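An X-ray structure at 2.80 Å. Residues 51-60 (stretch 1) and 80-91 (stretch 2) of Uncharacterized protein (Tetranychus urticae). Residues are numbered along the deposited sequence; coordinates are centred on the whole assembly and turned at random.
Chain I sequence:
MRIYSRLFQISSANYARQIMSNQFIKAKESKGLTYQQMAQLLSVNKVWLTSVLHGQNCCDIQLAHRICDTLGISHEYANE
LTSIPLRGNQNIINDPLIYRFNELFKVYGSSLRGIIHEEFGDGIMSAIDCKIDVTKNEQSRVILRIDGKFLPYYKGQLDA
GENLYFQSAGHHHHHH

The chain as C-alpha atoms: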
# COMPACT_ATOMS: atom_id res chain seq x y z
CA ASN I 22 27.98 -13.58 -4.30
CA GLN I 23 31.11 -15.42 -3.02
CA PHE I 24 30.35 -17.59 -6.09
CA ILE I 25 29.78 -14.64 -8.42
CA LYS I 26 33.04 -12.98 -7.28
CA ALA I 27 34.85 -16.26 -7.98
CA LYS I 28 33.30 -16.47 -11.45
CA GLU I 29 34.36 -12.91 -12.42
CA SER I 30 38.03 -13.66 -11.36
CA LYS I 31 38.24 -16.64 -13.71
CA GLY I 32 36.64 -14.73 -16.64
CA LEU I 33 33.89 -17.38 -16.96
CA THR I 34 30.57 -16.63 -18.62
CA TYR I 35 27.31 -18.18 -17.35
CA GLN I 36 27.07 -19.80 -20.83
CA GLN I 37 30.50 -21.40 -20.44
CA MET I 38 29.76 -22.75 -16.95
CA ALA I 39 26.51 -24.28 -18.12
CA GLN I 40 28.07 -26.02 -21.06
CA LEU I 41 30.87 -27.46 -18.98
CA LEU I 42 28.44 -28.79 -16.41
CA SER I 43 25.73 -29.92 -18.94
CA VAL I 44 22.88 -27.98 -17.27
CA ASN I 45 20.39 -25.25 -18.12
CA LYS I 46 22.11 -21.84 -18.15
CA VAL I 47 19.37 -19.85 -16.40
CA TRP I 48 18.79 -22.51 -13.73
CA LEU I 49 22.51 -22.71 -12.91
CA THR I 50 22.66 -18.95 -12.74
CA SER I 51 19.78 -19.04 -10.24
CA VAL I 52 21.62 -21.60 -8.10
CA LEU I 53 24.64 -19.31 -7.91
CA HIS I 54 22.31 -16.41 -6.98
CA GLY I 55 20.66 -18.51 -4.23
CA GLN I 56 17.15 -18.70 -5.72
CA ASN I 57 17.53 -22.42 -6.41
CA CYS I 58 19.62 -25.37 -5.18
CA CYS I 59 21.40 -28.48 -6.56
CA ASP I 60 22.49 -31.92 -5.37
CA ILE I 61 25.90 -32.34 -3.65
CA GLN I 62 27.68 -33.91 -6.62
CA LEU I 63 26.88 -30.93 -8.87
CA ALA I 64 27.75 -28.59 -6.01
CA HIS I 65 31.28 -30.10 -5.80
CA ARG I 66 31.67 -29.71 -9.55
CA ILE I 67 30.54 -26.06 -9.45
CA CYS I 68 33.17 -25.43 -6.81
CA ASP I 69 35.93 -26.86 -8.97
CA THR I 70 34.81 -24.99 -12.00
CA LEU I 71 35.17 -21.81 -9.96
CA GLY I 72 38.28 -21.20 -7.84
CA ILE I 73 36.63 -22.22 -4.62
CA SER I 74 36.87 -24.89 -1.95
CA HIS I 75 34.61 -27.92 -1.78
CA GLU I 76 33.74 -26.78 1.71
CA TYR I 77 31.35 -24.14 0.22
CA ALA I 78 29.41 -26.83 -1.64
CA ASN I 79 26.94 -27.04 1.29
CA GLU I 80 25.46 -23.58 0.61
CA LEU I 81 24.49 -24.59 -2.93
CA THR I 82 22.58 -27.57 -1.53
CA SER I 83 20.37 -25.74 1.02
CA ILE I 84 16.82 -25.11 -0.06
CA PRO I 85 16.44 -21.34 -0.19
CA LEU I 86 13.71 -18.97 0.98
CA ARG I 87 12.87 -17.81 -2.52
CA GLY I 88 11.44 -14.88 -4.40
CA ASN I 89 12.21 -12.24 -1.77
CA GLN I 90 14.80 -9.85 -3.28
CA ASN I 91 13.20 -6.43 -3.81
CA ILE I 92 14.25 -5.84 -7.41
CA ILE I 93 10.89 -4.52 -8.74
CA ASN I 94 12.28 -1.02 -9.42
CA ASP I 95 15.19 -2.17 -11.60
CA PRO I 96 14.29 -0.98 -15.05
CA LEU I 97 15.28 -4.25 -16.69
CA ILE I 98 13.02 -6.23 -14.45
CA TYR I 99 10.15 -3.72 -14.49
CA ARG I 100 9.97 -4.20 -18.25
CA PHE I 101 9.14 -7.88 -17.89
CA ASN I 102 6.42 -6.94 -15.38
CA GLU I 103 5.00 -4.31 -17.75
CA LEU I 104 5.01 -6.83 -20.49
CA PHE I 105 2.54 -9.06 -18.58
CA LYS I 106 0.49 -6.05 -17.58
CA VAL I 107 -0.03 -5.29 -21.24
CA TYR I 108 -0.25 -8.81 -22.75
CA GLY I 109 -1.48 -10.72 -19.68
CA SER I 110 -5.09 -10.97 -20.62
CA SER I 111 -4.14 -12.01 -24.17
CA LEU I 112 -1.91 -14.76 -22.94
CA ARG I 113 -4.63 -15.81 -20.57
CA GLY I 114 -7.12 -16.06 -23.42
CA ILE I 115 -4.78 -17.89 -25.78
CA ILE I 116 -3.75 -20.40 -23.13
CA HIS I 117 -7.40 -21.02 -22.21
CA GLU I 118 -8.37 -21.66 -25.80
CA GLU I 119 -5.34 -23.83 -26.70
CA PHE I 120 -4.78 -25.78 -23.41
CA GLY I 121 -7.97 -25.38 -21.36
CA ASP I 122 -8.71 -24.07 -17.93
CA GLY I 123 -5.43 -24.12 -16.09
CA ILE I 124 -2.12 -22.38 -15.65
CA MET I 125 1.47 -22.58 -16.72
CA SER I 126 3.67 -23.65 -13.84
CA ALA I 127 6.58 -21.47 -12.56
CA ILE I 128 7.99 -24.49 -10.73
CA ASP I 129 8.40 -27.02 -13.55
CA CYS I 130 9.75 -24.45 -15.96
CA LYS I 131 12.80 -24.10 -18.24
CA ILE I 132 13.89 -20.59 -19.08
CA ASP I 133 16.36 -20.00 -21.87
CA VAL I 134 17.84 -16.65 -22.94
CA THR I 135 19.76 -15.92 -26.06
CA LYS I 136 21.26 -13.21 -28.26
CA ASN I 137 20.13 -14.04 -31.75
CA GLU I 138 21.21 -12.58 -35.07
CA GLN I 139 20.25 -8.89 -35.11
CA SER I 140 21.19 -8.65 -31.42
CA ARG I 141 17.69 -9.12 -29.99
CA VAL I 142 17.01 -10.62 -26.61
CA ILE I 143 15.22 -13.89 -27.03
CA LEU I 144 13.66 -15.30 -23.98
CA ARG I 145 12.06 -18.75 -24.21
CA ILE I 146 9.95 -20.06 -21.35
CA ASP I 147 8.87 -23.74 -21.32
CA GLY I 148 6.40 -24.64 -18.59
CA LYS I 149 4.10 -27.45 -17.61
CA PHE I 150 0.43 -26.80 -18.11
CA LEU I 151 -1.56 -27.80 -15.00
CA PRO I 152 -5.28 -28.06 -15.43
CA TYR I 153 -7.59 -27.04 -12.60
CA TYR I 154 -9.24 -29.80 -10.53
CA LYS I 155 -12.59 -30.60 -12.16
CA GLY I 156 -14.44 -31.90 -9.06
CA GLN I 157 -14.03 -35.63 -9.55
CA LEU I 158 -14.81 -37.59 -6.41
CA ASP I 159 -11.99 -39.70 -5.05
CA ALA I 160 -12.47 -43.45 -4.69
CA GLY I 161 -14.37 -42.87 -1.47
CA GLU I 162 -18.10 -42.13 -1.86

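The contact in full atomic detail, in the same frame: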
# COMPACT_ATOMS: atom_id res chain seq x y z
N SER I 51 20.62 -19.23 -11.40
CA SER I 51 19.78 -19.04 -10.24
C SER I 51 20.31 -19.79 -9.01
O SER I 51 20.08 -19.34 -7.89
CB SER I 51 18.35 -19.44 -10.51
OG SER I 51 18.19 -20.84 -10.48
N VAL I 52 20.98 -20.91 -9.21
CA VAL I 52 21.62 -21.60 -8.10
C VAL I 52 22.70 -20.71 -7.50
O VAL I 52 22.83 -20.60 -6.28
CB VAL I 52 22.22 -22.95 -8.55
CG1 VAL I 52 23.16 -23.50 -7.48
CG2 VAL I 52 21.15 -23.96 -8.84
N LEU I 53 23.55 -20.17 -8.37
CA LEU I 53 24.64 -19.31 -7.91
C LEU I 53 24.08 -18.07 -7.21
O LEU I 53 24.69 -17.59 -6.27
CB LEU I 53 25.54 -18.89 -9.06
CG LEU I 53 26.23 -19.99 -9.83
CD1 LEU I 53 26.94 -19.36 -11.02
CD2 LEU I 53 27.20 -20.73 -8.98
N HIS I 54 22.93 -17.56 -7.63
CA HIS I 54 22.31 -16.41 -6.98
C HIS I 54 21.50 -16.78 -5.72
O HIS I 54 20.97 -15.87 -5.08
CB HIS I 54 21.43 -15.62 -7.94
CG HIS I 54 22.19 -14.83 -8.92
ND1 HIS I 54 23.04 -15.39 -9.84
CD2 HIS I 54 22.23 -13.50 -9.14
CE1 HIS I 54 23.58 -14.45 -10.59
NE2 HIS I 54 23.10 -13.29 -10.18
N GLY I 55 21.37 -18.07 -5.40
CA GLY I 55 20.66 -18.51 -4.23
C GLY I 55 19.15 -18.48 -4.31
O GLY I 55 18.47 -18.30 -3.28
N GLN I 56 18.60 -18.57 -5.52
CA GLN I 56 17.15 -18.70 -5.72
C GLN I 56 16.77 -20.12 -6.12
O GLN I 56 15.63 -20.38 -6.42
CB GLN I 56 16.73 -17.75 -6.81
CG GLN I 56 16.81 -16.30 -6.38
CD GLN I 56 15.85 -15.98 -5.25
OE1 GLN I 56 14.65 -16.31 -5.31
NE2 GLN I 56 16.34 -15.30 -4.26
N ASN I 57 17.73 -21.02 -6.10
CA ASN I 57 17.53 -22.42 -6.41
C ASN I 57 18.69 -23.23 -5.82
O ASN I 57 19.69 -22.64 -5.41
CB ASN I 57 17.46 -22.62 -7.91
CG ASN I 57 16.04 -22.87 -8.42
OD1 ASN I 57 15.24 -23.51 -7.75
ND2 ASN I 57 15.72 -22.32 -9.59
N CYS I 58 18.57 -24.55 -5.75
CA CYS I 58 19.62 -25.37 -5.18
C CYS I 58 19.90 -26.58 -6.05
O CYS I 58 19.10 -26.89 -6.93
CB CYS I 58 19.23 -25.80 -3.76
SG CYS I 58 17.82 -26.91 -3.71
N CYS I 59 21.03 -27.26 -5.82
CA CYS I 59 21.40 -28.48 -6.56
C CYS I 59 21.75 -29.59 -5.61
O CYS I 59 21.80 -29.37 -4.42
CB CYS I 59 22.58 -28.18 -7.50
SG CYS I 59 24.01 -27.53 -6.65
N ASP I 60 21.96 -30.79 -6.15
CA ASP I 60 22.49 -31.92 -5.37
C ASP I 60 24.00 -31.73 -5.08
O ASP I 60 24.66 -30.88 -5.68
CB ASP I 60 22.18 -33.27 -6.02
CG ASP I 60 22.79 -33.44 -7.43
OD1 ASP I 60 23.85 -32.87 -7.75
OD2 ASP I 60 22.16 -34.15 -8.27
N GLU I 80 26.37 -24.72 0.80
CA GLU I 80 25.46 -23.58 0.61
C GLU I 80 24.61 -23.71 -0.65
O GLU I 80 23.45 -23.29 -0.67
CB GLU I 80 26.24 -22.27 0.54
CG GLU I 80 26.87 -21.82 1.85
CD GLU I 80 27.94 -20.75 1.63
OE1 GLU I 80 29.08 -20.93 2.10
OE2 GLU I 80 27.64 -19.76 0.91
N LEU I 81 25.20 -24.31 -1.68
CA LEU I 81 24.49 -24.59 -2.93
C LEU I 81 23.44 -25.69 -2.82
O LEU I 81 22.59 -25.81 -3.69
CB LEU I 81 25.48 -24.95 -4.00
CG LEU I 81 26.54 -23.90 -4.36
CD1 LEU I 81 27.52 -24.49 -5.38
CD2 LEU I 81 25.94 -22.63 -4.91
N THR I 82 23.49 -26.46 -1.75
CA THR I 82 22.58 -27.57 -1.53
C THR I 82 21.35 -27.20 -0.69
O THR I 82 20.35 -27.92 -0.72
CB THR I 82 23.39 -28.70 -0.85
OG1 THR I 82 24.41 -29.11 -1.76
CG2 THR I 82 22.55 -29.93 -0.51
N SER I 83 21.45 -26.14 0.12
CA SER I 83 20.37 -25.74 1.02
C SER I 83 19.20 -25.23 0.21
O SER I 83 19.40 -24.47 -0.74
CB SER I 83 20.82 -24.63 1.94
OG SER I 83 21.87 -25.08 2.76
N ILE I 84 18.00 -25.62 0.61
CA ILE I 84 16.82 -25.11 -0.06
C ILE I 84 16.74 -23.67 0.37
O ILE I 84 16.92 -23.37 1.55
CB ILE I 84 15.56 -25.83 0.40
CG1 ILE I 84 15.67 -27.32 0.11
CG2 ILE I 84 14.35 -25.25 -0.31
CD1 ILE I 84 14.44 -28.10 0.52
N PRO I 85 16.48 -22.76 -0.55
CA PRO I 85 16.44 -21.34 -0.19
C PRO I 85 15.05 -20.74 0.01
O PRO I 85 14.08 -21.27 -0.50
CB PRO I 85 17.11 -20.67 -1.40
CG PRO I 85 16.96 -21.63 -2.53
CD PRO I 85 16.51 -22.96 -2.00
N LEU I 86 14.98 -19.65 0.77
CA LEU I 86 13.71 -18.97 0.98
C LEU I 86 13.66 -18.04 -0.21
O LEU I 86 14.24 -16.97 -0.21
CB LEU I 86 13.72 -18.17 2.27
N ARG I 87 12.97 -18.50 -1.24
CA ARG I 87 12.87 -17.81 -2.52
C ARG I 87 11.95 -16.64 -2.73
O ARG I 87 11.01 -16.39 -1.97
CB ARG I 87 12.46 -18.83 -3.60
CG ARG I 87 13.32 -20.06 -3.74
CD ARG I 87 12.86 -20.85 -4.95
NE ARG I 87 13.58 -22.10 -5.14
CZ ARG I 87 13.34 -23.21 -4.46
NH1 ARG I 87 14.03 -24.30 -4.70
NH2 ARG I 87 12.40 -23.21 -3.53
N GLY I 88 12.26 -15.93 -3.81
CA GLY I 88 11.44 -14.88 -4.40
C GLY I 88 11.29 -13.60 -3.60
O GLY I 88 10.26 -12.94 -3.68
N ASN I 89 12.33 -13.25 -2.84
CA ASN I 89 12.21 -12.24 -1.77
C ASN I 89 13.25 -11.11 -1.84
O ASN I 89 13.53 -10.45 -0.86
CB ASN I 89 12.25 -12.95 -0.42
CG ASN I 89 11.57 -12.16 0.66
OD1 ASN I 89 10.64 -11.40 0.41
ND2 ASN I 89 12.03 -12.34 1.88
N GLN I 90 13.80 -10.89 -3.03
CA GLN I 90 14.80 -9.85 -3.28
C GLN I 90 13.99 -8.73 -3.93
O GLN I 90 13.31 -8.95 -4.92
CB GLN I 90 15.99 -10.37 -4.15
CG GLN I 90 15.66 -11.46 -5.19
CD GLN I 90 16.84 -11.98 -6.07
OE1 GLN I 90 17.96 -12.07 -5.58
NE2 GLN I 90 16.63 -12.16 -7.36
N ASN I 91 14.04 -7.54 -3.36
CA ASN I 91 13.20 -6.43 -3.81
C ASN I 91 13.84 -5.69 -5.00
O ASN I 91 14.49 -4.65 -4.86
CB ASN I 91 12.94 -5.50 -2.61
CG ASN I 91 11.90 -4.45 -2.86
OD1 ASN I 91 12.12 -3.24 -2.59
ND2 ASN I 91 10.74 -4.88 -3.31

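What holds the two backbones together near Cys59? Its N donates to Leu81 O at 3.0 Å, nearly straight at 165°, so a peptide group beyond the helix in stretch 1 finds its acceptor in the other stretch. Cys59 O, in turn, receives a CA-H...O contact from Thr82 CA at 3.5 Å.

How is Gln56 satisfied? Gln56 N stays within its own stretch, bonding to Ser51 O at 2.9 Å as part of the Schellman motif in which Gly55 adopts positive phi. The side chain leaves CA pointing away from stretch 2, yet its end turns back, and Gln56 OE1 accepts from Gly88 N at 2.8 Å and 170°.

What does the Arg87 guanidinium find? Gln56 O and Asn57 OD1 both lie at its edge, near its plane. The bond from Arg87 NE to Gln56 O, 3.0 Å, is weak because it is bent to 126°; those from NE and NH1 of Arg87 to Asn57 OD1, each 3.4 Å, are long and also weak. Asn57 ND2 is satisfied separately by Ser51 OG at 3.0 Å.

Where do apolar groups fill in? Val52 CG1 meets Leu81 CD2 at 3.9 Å, and Cys59 SG lies 4.0 Å from Leu81 CB. Pro85 CG packs 3.7 Å from Asn57 N.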